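Local coordinates for protein pectate lyase (Cellvibrio cellulosa, PDB 1GXM) that cleaves polygalacturonate (pectate) by anti-beta-elimination, this chain being the catalytic module of a longer family 10 polysaccharide lyase, at residues A[79-84]-A[141-146]; A[107-110]-A[115-118]; A[180-185]-A[239-244]. All coordinates share one frame; numbering follows the deposited sequence.

In the fold
All three contacts lie in the pectic acid lyase family region of this single-chain module. Interaction 1 joins helices 77-90 and 136-148. Interaction 2, which falls in the sequence between those segments, sits in the turn after helix 93-109; its centre is about 15 Å from that of interaction 1, and Leu-141 packs on Leu-116 to make the two continuous. Interaction 3 follows later in the chain, its centre about 26 Å from that of interaction 1 and about 22 Å from that of interaction 2, with no direct touch. Interactions 1 and 2 thus belong to one packed region of the helical module, while interaction 3 lies apart, where helix 161-181 passes into a hairpin beside helix 233-246.

Interaction 1: A[79-84]-A[141-146]; sequences EMVFLA and LTVLDF
Val-81 and Val-143 are the closest CA pair between segments 79-84 and 141-146, two helical segments that run in roughly the same direction, with those CA atoms 7.3 Å apart. Across this gap the contact is wholly apolar and small: three side chains meet, and all three are buried. Val-143 is the shared partner, using each branch for a different neighbour. Its CG2 meets CG2 of Val-81 methyl to methyl at 3.7 Å, while its CG1 is met by the end of Met-80, whose CE comes to 3.8 Å and whose SD lies at 3.9 Å from that same CG1. The valine holds CG1 opposite its own backbone N (chi1 172°), and this rotation points CG1 at Met-80 and CG2 at Val-81. Short beta-branched valines suit a close helix approach, since they fill it without long chains. Met-80 instead is flexible: CG and SD already run beside CG1 of Val-143, and the bend at chi3 turns the terminal CE against it as well; it was modelled in two conformations, so the placing of that end is less certain. Around the contact, Met-80 also packs on Ala-102, Ala-103 and Leu-106 of helix 93-109, whereas Val-81 reaches Ala-28 and Val-143 reaches Trp-24 of helix 20-28. The pair thus lies within a bundle of helices, consistent with the alpha/alpha architecture of the six-hairpin clan.

Interaction 2: A[107-110]-A[115-118]; sequences VNSQ and ALPQ
Ser-109 OG takes part in two hydrogen bonds: it accepts one from a water, 2.9 Å from OG, and a second joins it to Leu-106 O. The same water gives its other proton to Pro-117 O, 2.9 Å away, and so bridges the two segments, which have no direct hydrogen bond between them. The setting is a connecting turn that follows helix 93-109 and leads to strand 119-120: the chain turns roughly at right angles and runs extended through 115-117. Serine suits this place because its short hydroxyl can serve a carbonyl and a water together; with chi1 at 81° its OG lies between the backbone N and the carbonyl carbon, on the side of Leu-116 and Pro-117. Pro-117, which has no amide hydrogen to satisfy, presents its ring to Ser-109. The ring carbon CD comes very close to Ser-109 O, at 3.0 Å, and CG lies 3.5 Å from that oxygen. Leu-116 supplies the apolar part. Its CD2 methyl packs against the aliphatic stem of Gln-110, 3.6 Å from CB, while the leucine side chain also touches Met-137, Ala-140 and Leu-141 of helix 136-148. A glutamine can serve both needs: its methylenes cover the leucine, while NE2, at the end of an extended chain, is hydrogen-bonded to the carbonyls of Gly-114 and Ala-170, tying the turn to helix 161-181. Beyond the side chains, the backbone itself makes a weak link, in which Gln-110 CA points its hydrogen at Ala-115 O over 3.4 Å, with an angle of 142° at the hydrogen.

Interaction 3: A[180-185]-A[239-244]; sequences KAQWKQ and VRAGVA
Van der Waals contact is all that joins Gln-182 to Ala-241 and Gly-242 directly, and it is loose: NE2 of Gln-182 lies 4.3 Å from Ala-241 CB and 4.0 Å from Gly-242 N. Neither approach is a hydrogen bond. Ala-241 and Gly-242 are both small, and the amide end of the glutamine lies over this part of the backbone of helix 233-246, although the alpha carbons of Gln-182 and Gly-242 are still 8.6 Å apart. The gap is spanned by the full length of the glutamine. Its CG stands opposite the backbone N (chi1 -168°), the chain continues extended, and a chi3 of 7° turns OE1 back beside CB, so that NE2 becomes the leading atom.

The hydrogen bonds that fix this amide are made to carbonyls outside the two segments. NE2 is bonded to the carbonyl of Ala-238, in the turn that precedes Gly-242, and to the carbonyl of Thr-190. These two partners hold the buried nitrogen between a helix and a beta hairpin. Gln-182 is in fact the first residue to leave helical geometry after helix 161-181, and the chain passes from it into strand 184-185, which pairs antiparallel with strand 188-189. One side chain at this helix-to-hairpin junction therefore contacts the following hairpin and a later helix together.

Apolar packing fills in around the amide. Leu-189, from the second strand, touches both Gln-182 and Ala-241, and Trp-192 packs on the glutamine as well.

Interaction 1: A[79-84]-A[141-146]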
ATOM      1  N   GLU A  79      -0.260   5.196 -12.755  1.00 12.28           N
ATOM      2  CA  GLU A  79       0.098   5.683 -14.086  1.00 12.63           C
ATOM      3  C   GLU A  79       0.917   4.664 -14.856  1.00 13.04           C
ATOM      4  O   GLU A  79       0.696   4.448 -16.054  1.00 12.92           O
ATOM      5  CB  GLU A  79       0.882   7.003 -14.005  1.00 12.51           C
ATOM      6  CG  GLU A  79       0.056   8.206 -13.594  1.00 13.12           C
ATOM      7  CD  GLU A  79      -0.042   8.421 -12.110  1.00 13.57           C
ATOM      8  OE1 GLU A  79       0.227   7.488 -11.336  1.00 13.08           O
ATOM      9  OE2 GLU A  79      -0.410   9.538 -11.711  1.00 14.71           O
ATOM     10  N   MET A  80       1.855   4.010 -14.197  1.00 12.98           N
ATOM     11  CA  MET A  80       2.747   3.104 -14.924  1.00 13.65           C
ATOM     12  C   MET A  80       2.014   1.840 -15.360  1.00 13.37           C
ATOM     13  O   MET A  80       2.301   1.308 -16.438  1.00 14.16           O
ATOM     14  CB  MET A  80       4.038   2.815 -14.172  1.00 14.40           C
ATOM     15  CG  MET A  80       3.963   1.657 -13.259  0.50 13.39           C
ATOM     16  SD  MET A  80       5.155   1.832 -12.019  0.50 10.81           S
ATOM     17  CE  MET A  80       6.507   0.887 -12.691  0.50 12.18           C
ATOM     18  N   VAL A  81       1.070   1.364 -14.551  1.00 12.82           N
ATOM     19  CA  VAL A  81       0.325   0.169 -14.902  1.00 12.89           C
ATOM     20  C   VAL A  81      -0.573   0.519 -16.085  1.00 12.71           C
ATOM     21  O   VAL A  81      -0.659  -0.209 -17.072  1.00 13.50           O
ATOM     22  CB  VAL A  81      -0.490  -0.355 -13.709  1.00 12.83           C
ATOM     23  CG1 VAL A  81      -1.470  -1.433 -14.144  1.00 13.61           C
ATOM     24  CG2 VAL A  81       0.449  -0.895 -12.634  1.00 13.24           C
ATOM     25  N   PHE A  82      -1.252   1.652 -15.975  1.00 12.30           N
ATOM     26  CA  PHE A  82      -2.088   2.168 -17.039  1.00 13.16           C
ATOM     27  C   PHE A  82      -1.334   2.315 -18.347  1.00 12.78           C
ATOM     28  O   PHE A  82      -1.775   1.818 -19.390  1.00 13.24           O
ATOM     29  CB  PHE A  82      -2.674   3.494 -16.573  1.00 12.99           C
ATOM     30  CG  PHE A  82      -3.358   4.263 -17.649  1.00 13.72           C
ATOM     31  CD1 PHE A  82      -4.530   3.793 -18.223  1.00 16.49           C
ATOM     32  CD2 PHE A  82      -2.825   5.458 -18.086  1.00 14.34           C
ATOM     33  CE1 PHE A  82      -5.154   4.530 -19.224  1.00 16.46           C
ATOM     34  CE2 PHE A  82      -3.433   6.190 -19.058  1.00 15.61           C
ATOM     35  CZ  PHE A  82      -4.602   5.737 -19.626  1.00 15.86           C
ATOM     36  N   LEU A  83      -0.173   2.940 -18.320  1.00 12.81           N
ATOM     37  CA  LEU A  83       0.545   3.165 -19.572  1.00 13.14           C
ATOM     38  C   LEU A  83       1.136   1.867 -20.101  1.00 13.40           C
ATOM     39  O   LEU A  83       1.323   1.714 -21.298  1.00 13.77           O
ATOM     40  CB  LEU A  83       1.626   4.229 -19.412  1.00 12.99           C
ATOM     41  CG  LEU A  83       1.124   5.648 -19.175  1.00 13.10           C
ATOM     42  CD1 LEU A  83       2.274   6.588 -19.123  1.00 14.95           C
ATOM     43  CD2 LEU A  83       0.132   6.057 -20.230  1.00 13.96           C
ATOM     44  N   ALA A  84       1.412   0.906 -19.230  1.00 13.49           N
ATOM     45  CA  ALA A  84       1.877  -0.392 -19.697  1.00 13.86           C
ATOM     46  C   ALA A  84       0.780  -1.069 -20.486  1.00 14.19           C
ATOM     47  O   ALA A  84       1.039  -1.723 -21.503  1.00 14.24           O
ATOM     48  CB  ALA A  84       2.331  -1.265 -18.531  1.00 13.70           C
ATOM     49  N   LEU A 141       5.523  -2.643  -4.803  1.00  9.15           N
ATOM     50  CA  LEU A 141       6.182  -3.935  -4.895  1.00  9.69           C
ATOM     51  C   LEU A 141       5.376  -4.894  -5.734  1.00  9.81           C
ATOM     52  O   LEU A 141       5.933  -5.729  -6.425  1.00 11.06           O
ATOM     53  CB  LEU A 141       6.465  -4.534  -3.519  1.00  9.88           C
ATOM     54  CG  LEU A 141       7.464  -3.755  -2.688  1.00 10.36           C
ATOM     55  CD1 LEU A 141       7.548  -4.340  -1.319  1.00 10.39           C
ATOM     56  CD2 LEU A 141       8.832  -3.756  -3.343  1.00 11.25           C
ATOM     57  N   THR A 142       4.057  -4.806  -5.655  1.00  9.87           N
ATOM     58  CA  THR A 142       3.182  -5.647  -6.458  1.00 10.03           C
ATOM     59  C   THR A 142       3.400  -5.353  -7.938  1.00 10.41           C
ATOM     60  O   THR A 142       3.512  -6.265  -8.758  1.00 10.88           O
ATOM     61  CB  THR A 142       1.723  -5.421  -6.077  1.00 10.20           C
ATOM     62  OG1 THR A 142       1.524  -5.822  -4.712  1.00  9.87           O
ATOM     63  CG2 THR A 142       0.767  -6.312  -6.890  1.00 11.28           C
ATOM     64  N   VAL A 143       3.479  -4.079  -8.290  1.00 10.17           N
ATOM     65  CA  VAL A 143       3.741  -3.701  -9.681  1.00 10.52           C
ATOM     66  C   VAL A 143       5.071  -4.304 -10.123  1.00 10.78           C
ATOM     67  O   VAL A 143       5.170  -4.918 -11.199  1.00 11.37           O
ATOM     68  CB  VAL A 143       3.765  -2.182  -9.864  1.00 10.79           C
ATOM     69  CG1 VAL A 143       4.224  -1.839 -11.265  1.00 11.42           C
ATOM     70  CG2 VAL A 143       2.401  -1.585  -9.598  1.00 11.44           C
ATOM     71  N   LEU A 144       6.103  -4.104  -9.321  1.00 10.96           N
ATOM     72  CA  LEU A 144       7.428  -4.624  -9.677  1.00 11.48           C
ATOM     73  C   LEU A 144       7.407  -6.141  -9.780  1.00 11.98           C
ATOM     74  O   LEU A 144       8.065  -6.712 -10.631  1.00 12.41           O
ATOM     75  CB  LEU A 144       8.490  -4.150  -8.690  1.00 11.33           C
ATOM     76  CG  LEU A 144       8.761  -2.649  -8.750  1.00 12.82           C
ATOM     77  CD1 LEU A 144       9.668  -2.281  -7.601  1.00 13.95           C
ATOM     78  CD2 LEU A 144       9.364  -2.240 -10.078  1.00 15.03           C
ATOM     79  N   ASP A 145       6.656  -6.793  -8.907  1.00 11.85           N
ATOM     80  CA  ASP A 145       6.535  -8.245  -8.954  1.00 12.51           C
ATOM     81  C   ASP A 145       5.805  -8.708 -10.199  1.00 12.19           C
ATOM     82  O   ASP A 145       6.196  -9.685 -10.806  1.00 12.15           O
ATOM     83  CB  ASP A 145       5.838  -8.766  -7.723  1.00 13.02           C
ATOM     84  CG  ASP A 145       5.720 -10.247  -7.732  1.00 15.42           C
ATOM     85  OD1 ASP A 145       6.745 -10.948  -7.521  1.00 17.05           O
ATOM     86  OD2 ASP A 145       4.620 -10.784  -7.936  1.00 19.01           O
ATOM     87  N   PHE A 146       4.747  -8.021 -10.588  1.00 12.00           N
ATOM     88  CA  PHE A 146       4.071  -8.360 -11.821  1.00 12.71           C
ATOM     89  C   PHE A 146       5.035  -8.165 -13.001  1.00 13.06           C
ATOM     90  O   PHE A 146       5.098  -9.003 -13.904  1.00 14.06           O
ATOM     91  CB  PHE A 146       2.806  -7.533 -11.995  1.00 12.18           C
ATOM     92  CG  PHE A 146       1.587  -8.158 -11.376  1.00 12.04           C
ATOM     93  CD1 PHE A 146       1.585  -8.546 -10.051  1.00 13.39           C
ATOM     94  CD2 PHE A 146       0.443  -8.354 -12.125  1.00 13.15           C
ATOM     95  CE1 PHE A 146       0.471  -9.115  -9.495  1.00 14.13           C
ATOM     96  CE2 PHE A 146      -0.681  -8.904 -11.565  1.00 13.58           C
ATOM     97  CZ  PHE A 146      -0.665  -9.307 -10.248  1.00 14.40           C
TER

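Interaction 2: A[107-110]-A[115-118]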
ATOM      1  N   VAL A 107      12.655   1.474  -8.490  1.00 11.87           N
ATOM      2  CA  VAL A 107      13.836   0.793  -7.996  1.00 12.44           C
ATOM      3  C   VAL A 107      14.884   1.778  -7.477  1.00 11.85           C
ATOM      4  O   VAL A 107      15.480   1.566  -6.425  1.00 12.19           O
ATOM      5  CB  VAL A 107      14.427  -0.170  -9.023  1.00 12.89           C
ATOM      6  CG1 VAL A 107      15.672  -0.856  -8.430  1.00 13.80           C
ATOM      7  CG2 VAL A 107      13.359  -1.214  -9.424  1.00 13.31           C
ATOM      8  N   ASN A 108      15.079   2.885  -8.189  1.00 12.37           N
ATOM      9  CA  ASN A 108      16.018   3.910  -7.738  1.00 12.67           C
ATOM     10  C   ASN A 108      15.667   4.470  -6.379  1.00 11.64           C
ATOM     11  O   ASN A 108      16.546   4.828  -5.595  1.00 12.49           O
ATOM     12  CB  ASN A 108      16.109   5.065  -8.711  1.00 12.79           C
ATOM     13  CG  ASN A 108      16.919   4.733  -9.930  1.00 14.35           C
ATOM     14  OD1 ASN A 108      17.735   3.795  -9.927  1.00 16.33           O
ATOM     15  ND2 ASN A 108      16.710   5.505 -10.992  1.00 15.66           N
ATOM     16  N   SER A 109      14.359   4.524  -6.092  1.00 11.45           N
ATOM     17  CA  SER A 109      13.894   5.051  -4.810  1.00 10.92           C
ATOM     18  C   SER A 109      14.144   4.124  -3.646  1.00 10.60           C
ATOM     19  O   SER A 109      14.065   4.537  -2.508  1.00 11.50           O
ATOM     20  CB  SER A 109      12.416   5.360  -4.888  1.00 11.34           C
ATOM     21  OG  SER A 109      11.617   4.209  -4.719  1.00 11.58           O
ATOM     22  N   GLN A 110      14.438   2.866  -3.937  1.00 10.89           N
ATOM     23  CA  GLN A 110      14.505   1.857  -2.914  1.00 11.38           C
ATOM     24  C   GLN A 110      15.777   1.968  -2.090  1.00 11.51           C
ATOM     25  O   GLN A 110      16.876   2.052  -2.625  1.00 12.98           O
ATOM     26  CB  GLN A 110      14.385   0.466  -3.527  1.00 11.37           C
ATOM     27  CG  GLN A 110      14.176  -0.624  -2.516  1.00 11.42           C
ATOM     28  CD  GLN A 110      13.894  -1.944  -3.171  1.00 11.16           C
ATOM     29  OE1 GLN A 110      14.574  -2.338  -4.121  1.00 12.87           O
ATOM     30  NE2 GLN A 110      12.883  -2.650  -2.671  1.00 10.26           N
ATOM     31  N   ALA A 115      13.190  -0.764   1.722  1.00  9.75           N
ATOM     32  CA  ALA A 115      12.147   0.216   1.974  1.00  9.33           C
ATOM     33  C   ALA A 115      11.917   1.073   0.741  1.00  9.33           C
ATOM     34  O   ALA A 115      12.862   1.454   0.050  1.00  9.59           O
ATOM     35  CB  ALA A 115      12.552   1.094   3.101  1.00  9.74           C
ATOM     36  N   LEU A 116      10.663   1.431   0.503  1.00  9.43           N
ATOM     37  CA  LEU A 116      10.297   2.436  -0.491  1.00  9.65           C
ATOM     38  C   LEU A 116       9.759   3.668   0.205  1.00  9.03           C
ATOM     39  O   LEU A 116       8.827   3.570   1.003  1.00  9.59           O
ATOM     40  CB  LEU A 116       9.231   1.912  -1.451  1.00  9.90           C
ATOM     41  CG  LEU A 116       9.645   0.673  -2.253  1.00 10.82           C
ATOM     42  CD1 LEU A 116       8.537   0.254  -3.167  1.00 11.65           C
ATOM     43  CD2 LEU A 116      10.836   0.970  -3.083  1.00 12.67           C
ATOM     44  N   PRO A 117      10.316   4.828  -0.105  1.00  8.95           N
ATOM     45  CA  PRO A 117       9.854   6.085   0.471  1.00  9.23           C
ATOM     46  C   PRO A 117       8.622   6.587  -0.233  1.00  8.98           C
ATOM     47  O   PRO A 117       8.274   6.167  -1.325  1.00  9.74           O
ATOM     48  CB  PRO A 117      11.024   7.019   0.203  1.00  9.34           C
ATOM     49  CG  PRO A 117      11.565   6.532  -1.085  1.00  9.91           C
ATOM     50  CD  PRO A 117      11.448   5.040  -1.030  1.00  8.92           C
ATOM     51  N   GLN A 118       7.941   7.514   0.408  1.00  8.89           N
ATOM     52  CA  GLN A 118       6.761   8.122  -0.162  1.00  8.94           C
ATOM     53  C   GLN A 118       7.076   9.030  -1.345  1.00  9.11           C
ATOM     54  O   GLN A 118       6.332   9.066  -2.302  1.00  9.02           O
ATOM     55  CB  GLN A 118       6.016   8.895   0.907  1.00  9.79           C
ATOM     56  CG  GLN A 118       4.635   9.320   0.495  1.00 10.06           C
ATOM     57  CD  GLN A 118       3.947  10.173   1.551  1.00 10.99           C
ATOM     58  OE1 GLN A 118       2.832   9.851   2.008  1.00 14.32           O
ATOM     59  NE2 GLN A 118       4.570  11.249   1.918  1.00  9.24           N
TER
HETATM   60  O   HOH W   1       8.993   5.057  -3.918  1.00 14.80           O

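Interaction 3: A[180-185]-A[239-244]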
ATOM      1  N   LYS A 180      11.216  -8.036   8.113  1.00 10.46           N
ATOM      2  CA  LYS A 180      11.973  -7.472   9.229  1.00 11.26           C
ATOM      3  C   LYS A 180      11.171  -6.418   9.994  1.00 11.05           C
ATOM      4  O   LYS A 180      11.342  -6.235  11.194  1.00 13.15           O
ATOM      5  CB  LYS A 180      13.284  -6.887   8.739  1.00 12.06           C
ATOM      6  CG  LYS A 180      14.326  -7.934   8.496  1.00 14.63           C
ATOM      7  CD  LYS A 180      15.558  -7.322   7.891  1.00 17.79           C
ATOM      8  CE  LYS A 180      16.694  -8.329   7.848  1.00 20.85           C
ATOM      9  NZ  LYS A 180      16.308  -9.513   7.073  1.00 23.53           N
ATOM     10  N   ALA A 181      10.274  -5.731   9.293  1.00  9.74           N
ATOM     11  CA  ALA A 181       9.516  -4.648   9.901  1.00  9.85           C
ATOM     12  C   ALA A 181       8.308  -5.134  10.675  1.00  9.18           C
ATOM     13  O   ALA A 181       7.776  -4.416  11.515  1.00 10.00           O
ATOM     14  CB  ALA A 181       9.093  -3.653   8.853  1.00  9.87           C
ATOM     15  N   GLN A 182       7.838  -6.330  10.362  1.00  8.68           N
ATOM     16  CA  GLN A 182       6.633  -6.850  10.963  1.00  9.11           C
ATOM     17  C   GLN A 182       6.790  -6.829  12.466  1.00  8.96           C
ATOM     18  O   GLN A 182       7.782  -7.298  13.013  1.00  9.75           O
ATOM     19  CB  GLN A 182       6.330  -8.246  10.444  1.00  9.19           C
ATOM     20  CG  GLN A 182       4.932  -8.749  10.809  1.00  9.77           C
ATOM     21  CD  GLN A 182       4.599 -10.060  10.118  1.00 10.67           C
ATOM     22  OE1 GLN A 182       5.462 -10.665   9.475  1.00 12.06           O
ATOM     23  NE2 GLN A 182       3.360 -10.493  10.231  1.00 10.15           N
ATOM     24  N   TRP A 183       5.813  -6.260  13.142  1.00  8.63           N
ATOM     25  CA  TRP A 183       5.944  -5.945  14.554  1.00  9.11           C
ATOM     26  C   TRP A 183       5.729  -7.149  15.441  1.00  9.80           C
ATOM     27  O   TRP A 183       4.752  -7.867  15.308  1.00 10.19           O
ATOM     28  CB  TRP A 183       4.948  -4.859  14.929  1.00  8.64           C
ATOM     29  CG  TRP A 183       5.012  -4.472  16.348  1.00  8.47           C
ATOM     30  CD1 TRP A 183       4.106  -4.773  17.296  1.00  9.15           C
ATOM     31  CD2 TRP A 183       6.030  -3.698  16.983  1.00  9.22           C
ATOM     32  NE1 TRP A 183       4.487  -4.245  18.505  1.00  9.55           N
ATOM     33  CE2 TRP A 183       5.658  -3.555  18.332  1.00  8.83           C
ATOM     34  CE3 TRP A 183       7.194  -3.061  16.534  1.00 10.10           C
ATOM     35  CZ2 TRP A 183       6.423  -2.842  19.246  1.00 10.22           C
ATOM     36  CZ3 TRP A 183       7.957  -2.362  17.448  1.00 10.31           C
ATOM     37  CH2 TRP A 183       7.566  -2.262  18.788  1.00 10.94           C
ATOM     38  N   LYS A 184       6.663  -7.341  16.365  1.00 11.54           N
ATOM     39  CA  LYS A 184       6.575  -8.399  17.353  1.00 12.64           C
ATOM     40  C   LYS A 184       6.070  -7.752  18.613  1.00 12.27           C
ATOM     41  O   LYS A 184       6.735  -6.938  19.253  1.00 13.64           O
ATOM     42  CB  LYS A 184       7.920  -9.064  17.568  1.00 13.51           C
ATOM     43  CG  LYS A 184       8.364  -9.884  16.375  1.00 16.69           C
ATOM     44  CD  LYS A 184       9.866 -10.285  16.370  1.00 22.34           C
ATOM     45  CE  LYS A 184      10.533 -10.363  17.708  1.00 26.94           C
ATOM     46  NZ  LYS A 184      12.025 -10.329  17.571  1.00 30.15           N
ATOM     47  N   GLN A 185       4.847  -8.118  18.922  1.00 12.34           N
ATOM     48  CA  GLN A 185       4.110  -7.577  20.031  1.00 13.49           C
ATOM     49  C   GLN A 185       4.301  -8.541  21.175  1.00 14.88           C
ATOM     50  O   GLN A 185       3.664  -9.582  21.212  1.00 14.51           O
ATOM     51  CB  GLN A 185       2.649  -7.497  19.653  1.00 12.83           C
ATOM     52  CG  GLN A 185       1.793  -6.817  20.691  1.00 12.40           C
ATOM     53  CD  GLN A 185       0.404  -6.708  20.193  1.00 12.16           C
ATOM     54  OE1 GLN A 185      -0.316  -7.714  20.181  1.00 15.19           O
ATOM     55  NE2 GLN A 185       0.019  -5.524  19.718  1.00 10.39           N
ATOM     56  N   VAL A 239       2.440 -14.217   6.990  1.00 10.51           N
ATOM     57  CA  VAL A 239       1.110 -13.972   6.503  1.00 10.33           C
ATOM     58  C   VAL A 239       0.100 -14.543   7.472  1.00  9.88           C
ATOM     59  O   VAL A 239      -0.861 -13.893   7.814  1.00 10.51           O
ATOM     60  CB  VAL A 239       0.886 -14.547   5.111  1.00 10.81           C
ATOM     61  CG1 VAL A 239      -0.579 -14.407   4.703  1.00 12.48           C
ATOM     62  CG2 VAL A 239       1.781 -13.842   4.121  1.00 11.47           C
ATOM     63  N   ARG A 240       0.298 -15.772   7.895  1.00 10.36           N
ATOM     64  CA  ARG A 240      -0.634 -16.383   8.834  1.00 10.52           C
ATOM     65  C   ARG A 240      -0.704 -15.571  10.108  1.00  9.85           C
ATOM     66  O   ARG A 240      -1.782 -15.397  10.672  1.00 10.72           O
ATOM     67  CB  ARG A 240      -0.247 -17.812   9.159  1.00 11.27           C
ATOM     68  CG  ARG A 240      -0.538 -18.761   8.053  1.00 13.48           C
ATOM     69  CD  ARG A 240      -0.118 -20.174   8.417  1.00 14.94           C
ATOM     70  NE  ARG A 240      -0.468 -21.158   7.409  1.00 18.18           N
ATOM     71  CZ  ARG A 240      -1.657 -21.716   7.273  1.00 19.65           C
ATOM     72  NH1 ARG A 240      -2.653 -21.387   8.087  1.00 19.58           N
ATOM     73  NH2 ARG A 240      -1.849 -22.610   6.312  1.00 20.84           N
ATOM     74  N   ALA A 241       0.415 -15.028  10.569  1.00  9.90           N
ATOM     75  CA  ALA A 241       0.393 -14.230  11.789  1.00 10.09           C
ATOM     76  C   ALA A 241      -0.371 -12.937  11.559  1.00  9.70           C
ATOM     77  O   ALA A 241      -1.142 -12.510  12.400  1.00  9.53           O
ATOM     78  CB  ALA A 241       1.784 -13.908  12.242  1.00 10.67           C
ATOM     79  N   GLY A 242      -0.170 -12.289  10.428  1.00  9.61           N
ATOM     80  CA  GLY A 242      -0.884 -11.049  10.160  1.00  9.06           C
ATOM     81  C   GLY A 242      -2.383 -11.262  10.010  1.00  8.68           C
ATOM     82  O   GLY A 242      -3.210 -10.487  10.498  1.00  9.38           O
ATOM     83  N   VAL A 243      -2.750 -12.328   9.332  1.00  9.53           N
ATOM     84  CA  VAL A 243      -4.150 -12.656   9.160  1.00 10.37           C
ATOM     85  C   VAL A 243      -4.770 -13.018  10.510  1.00  9.85           C
ATOM     86  O   VAL A 243      -5.883 -12.609  10.819  1.00 10.87           O
ATOM     87  CB  VAL A 243      -4.333 -13.809   8.163  1.00 11.92           C
ATOM     88  CG1 VAL A 243      -5.743 -14.372   8.228  1.00 13.74           C
ATOM     89  CG2 VAL A 243      -3.966 -13.340   6.763  1.00 13.02           C
ATOM     90  N   ALA A 244      -4.039 -13.756  11.330  1.00  9.57           N
ATOM     91  CA  ALA A 244      -4.513 -14.102  12.664  1.00 10.31           C
ATOM     92  C   ALA A 244      -4.747 -12.842  13.495  1.00 10.13           C
ATOM     93  O   ALA A 244      -5.675 -12.760  14.271  1.00 11.15           O
ATOM     94  CB  ALA A 244      -3.556 -15.014  13.354  1.00 10.72           C
TER